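Local coordinates for adenylosuccinate lyase (PDB 4EEI), which probably catalyses the release of fumarate from adenylosuccinate and from the succinylated carboxamide intermediate of purine biosynthesis, at residues Met320-Ala323 against Leu324-Lys328. Residues are numbered along the deposited sequence; the frame is centred on the assembly and turned at random.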
loop_
_atom_site.group_PDB
_atom_site.type_symbol
_atom_site.label_atom_id
_atom_site.label_comp_id
_atom_site.label_asym_id
_atom_site.label_seq_id
_atom_site.Cartn_x
_atom_site.Cartn_y
_atom_site.Cartn_z
ATOM N N MET B 320 11.904 -5.261 12.982
ATOM C CA MET B 320 12.971 -5.770 12.116
ATOM C C MET B 320 13.996 -6.553 12.930
ATOM O O MET B 320 14.385 -7.664 12.562
ATOM C CB MET B 320 13.663 -4.629 11.359
ATOM C CG MET B 320 14.832 -5.098 10.486
ATOM S SD MET B 320 14.288 -6.183 9.151
ATOM C CE MET B 320 13.529 -5.004 8.044
ATOM N N VAL B 321 14.445 -5.977 14.035
ATOM C CA VAL B 321 15.418 -6.666 14.877
ATOM C C VAL B 321 14.816 -7.946 15.472
ATOM O O VAL B 321 15.443 -9.014 15.447
ATOM C CB VAL B 321 15.962 -5.745 15.977
ATOM C CG1 VAL B 321 16.809 -6.537 16.967
ATOM C CG2 VAL B 321 16.794 -4.624 15.348
ATOM N N TYR B 322 13.597 -7.846 15.993
ATOM C CA TYR B 322 12.898 -9.032 16.518
ATOM C C TYR B 322 12.807 -10.133 15.466
ATOM O O TYR B 322 13.086 -11.299 15.751
ATOM C CB TYR B 322 11.483 -8.670 17.000
ATOM C CG TYR B 322 10.688 -9.874 17.486
ATOM C CD1 TYR B 322 10.742 -10.269 18.807
ATOM C CD2 TYR B 322 9.880 -10.607 16.613
ATOM C CE1 TYR B 322 10.030 -11.368 19.263
ATOM C CE2 TYR B 322 9.162 -11.718 17.062
ATOM C CZ TYR B 322 9.240 -12.080 18.386
ATOM O OH TYR B 322 8.540 -13.174 18.855
ATOM N N ALA B 323 12.433 -9.764 14.252
ATOM C CA ALA B 323 12.180 -10.765 13.221
ATOM C C ALA B 323 13.472 -11.410 12.747
ATOM O O ALA B 323 13.509 -12.612 12.522
ATOM C CB ALA B 323 11.403 -10.159 12.034
ATOM N N LEU B 324 14.529 -10.618 12.579
ATOM C CA LEU B 324 15.804 -11.171 12.106
ATOM C C LEU B 324 16.404 -12.133 13.125
ATOM O O LEU B 324 17.012 -13.138 12.751
ATOM C CB LEU B 324 16.809 -10.061 11.801
ATOM C CG LEU B 324 16.445 -9.142 10.632
ATOM C CD1 LEU B 324 17.386 -7.965 10.601
ATOM C CD2 LEU B 324 16.529 -9.919 9.315
ATOM N N ARG B 325 16.270 -11.815 14.411
ATOM C CA ARG B 325 16.791 -12.694 15.463
ATOM C C ARG B 325 15.978 -13.961 15.564
ATOM O O ARG B 325 16.528 -15.057 15.736
ATOM C CB ARG B 325 16.808 -11.978 16.819
ATOM C CG ARG B 325 17.723 -10.765 16.858
ATOM C CD ARG B 325 17.874 -10.203 18.259
ATOM N NE ARG B 325 18.753 -9.031 18.251
ATOM C CZ ARG B 325 18.985 -8.260 19.308
ATOM N NH1 ARG B 325 18.400 -8.523 20.468
ATOM N NH2 ARG B 325 19.797 -7.219 19.197
ATOM N N ARG B 326 14.660 -13.830 15.479
ATOM C CA ARG B 326 13.813 -15.019 15.630
ATOM C C ARG B 326 13.964 -15.946 14.421
ATOM O O ARG B 326 14.027 -17.174 14.571
ATOM C CB ARG B 326 12.343 -14.640 15.830
ATOM C CG ARG B 326 11.422 -15.850 15.912
ATOM C CD ARG B 326 10.032 -15.508 16.439
ATOM N NE ARG B 326 9.261 -16.732 16.671
ATOM C CZ ARG B 326 8.113 -16.781 17.332
ATOM N NH1 ARG B 326 7.589 -15.668 17.828
ATOM N NH2 ARG B 326 7.495 -17.948 17.503
ATOM N N MET B 327 14.033 -15.364 13.227
ATOM C CA MET B 327 14.261 -16.172 12.029
ATOM C C MET B 327 15.608 -16.887 12.079
ATOM O O MET B 327 15.709 -18.046 11.697
ATOM C CB MET B 327 14.173 -15.323 10.764
ATOM C CG MET B 327 14.435 -16.151 9.490
ATOM S SD MET B 327 13.164 -17.422 9.197
ATOM C CE MET B 327 12.007 -16.460 8.218
ATOM N N LYS B 328 16.646 -16.203 12.551
ATOM C CA LYS B 328 17.949 -16.857 12.693
ATOM C C LYS B 328 17.886 -18.042 13.647
ATOM O O LYS B 328 18.411 -19.126 13.352
ATOM C CB LYS B 328 19.019 -15.861 13.157
ATOM C CG LYS B 328 20.364 -16.520 13.500
ATOM C CD LYS B 328 21.023 -15.794 14.660
ATOM C CE LYS B 328 22.498 -16.128 14.810
ATOM N NZ LYS B 328 22.789 -17.563 15.127
#
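Met320 to Ala323 and Leu324 to Lys328 are successive turns of helix 304-333, joined by four i to i+4 backbone hydrogen bonds, from Leu324 N to Met320 O through Met327 N to Ala323 O. The polar side-chain link is between Tyr322 and Arg326, which lie side by side and point the same way. Arg326 NH1 donates to Tyr322 OH at 2.9 Å, a bent bond with an N-H...O angle of 137°. The hydroxyl sits near the guanidinium edge, tilted somewhat out of its plane. Ring and guanidinium are steeply turned, 73° apart, so they do not stack. Arg326 CD approaches the ring obliquely, 3.9 Å from Tyr322 CE2. Arg326 NE also forms a hydrogen bond with Ser273 OG, a second partner for this guanidinium.

Val321 and Arg325 also run alongside each other. Val321 CG1, anti to its own N (chi1 171°), lies over one face of the Arg325 guanidinium, 3.4 Å from Arg325 NE. The charged end reaches on to salt bridges with Asp116 and Glu9. On the apolar side, Met320 CG meets Leu324 CD1 at 3.8 Å. Met320 and Val321 pack on Val113 of helix 94-131, while Tyr322 and Arg326 touch Asn276 of helix 272-293. This is regular i to i+4 pairing on helix 304-333, within the long helical bundle of the fumarase/aspartase (lyase 1) fold.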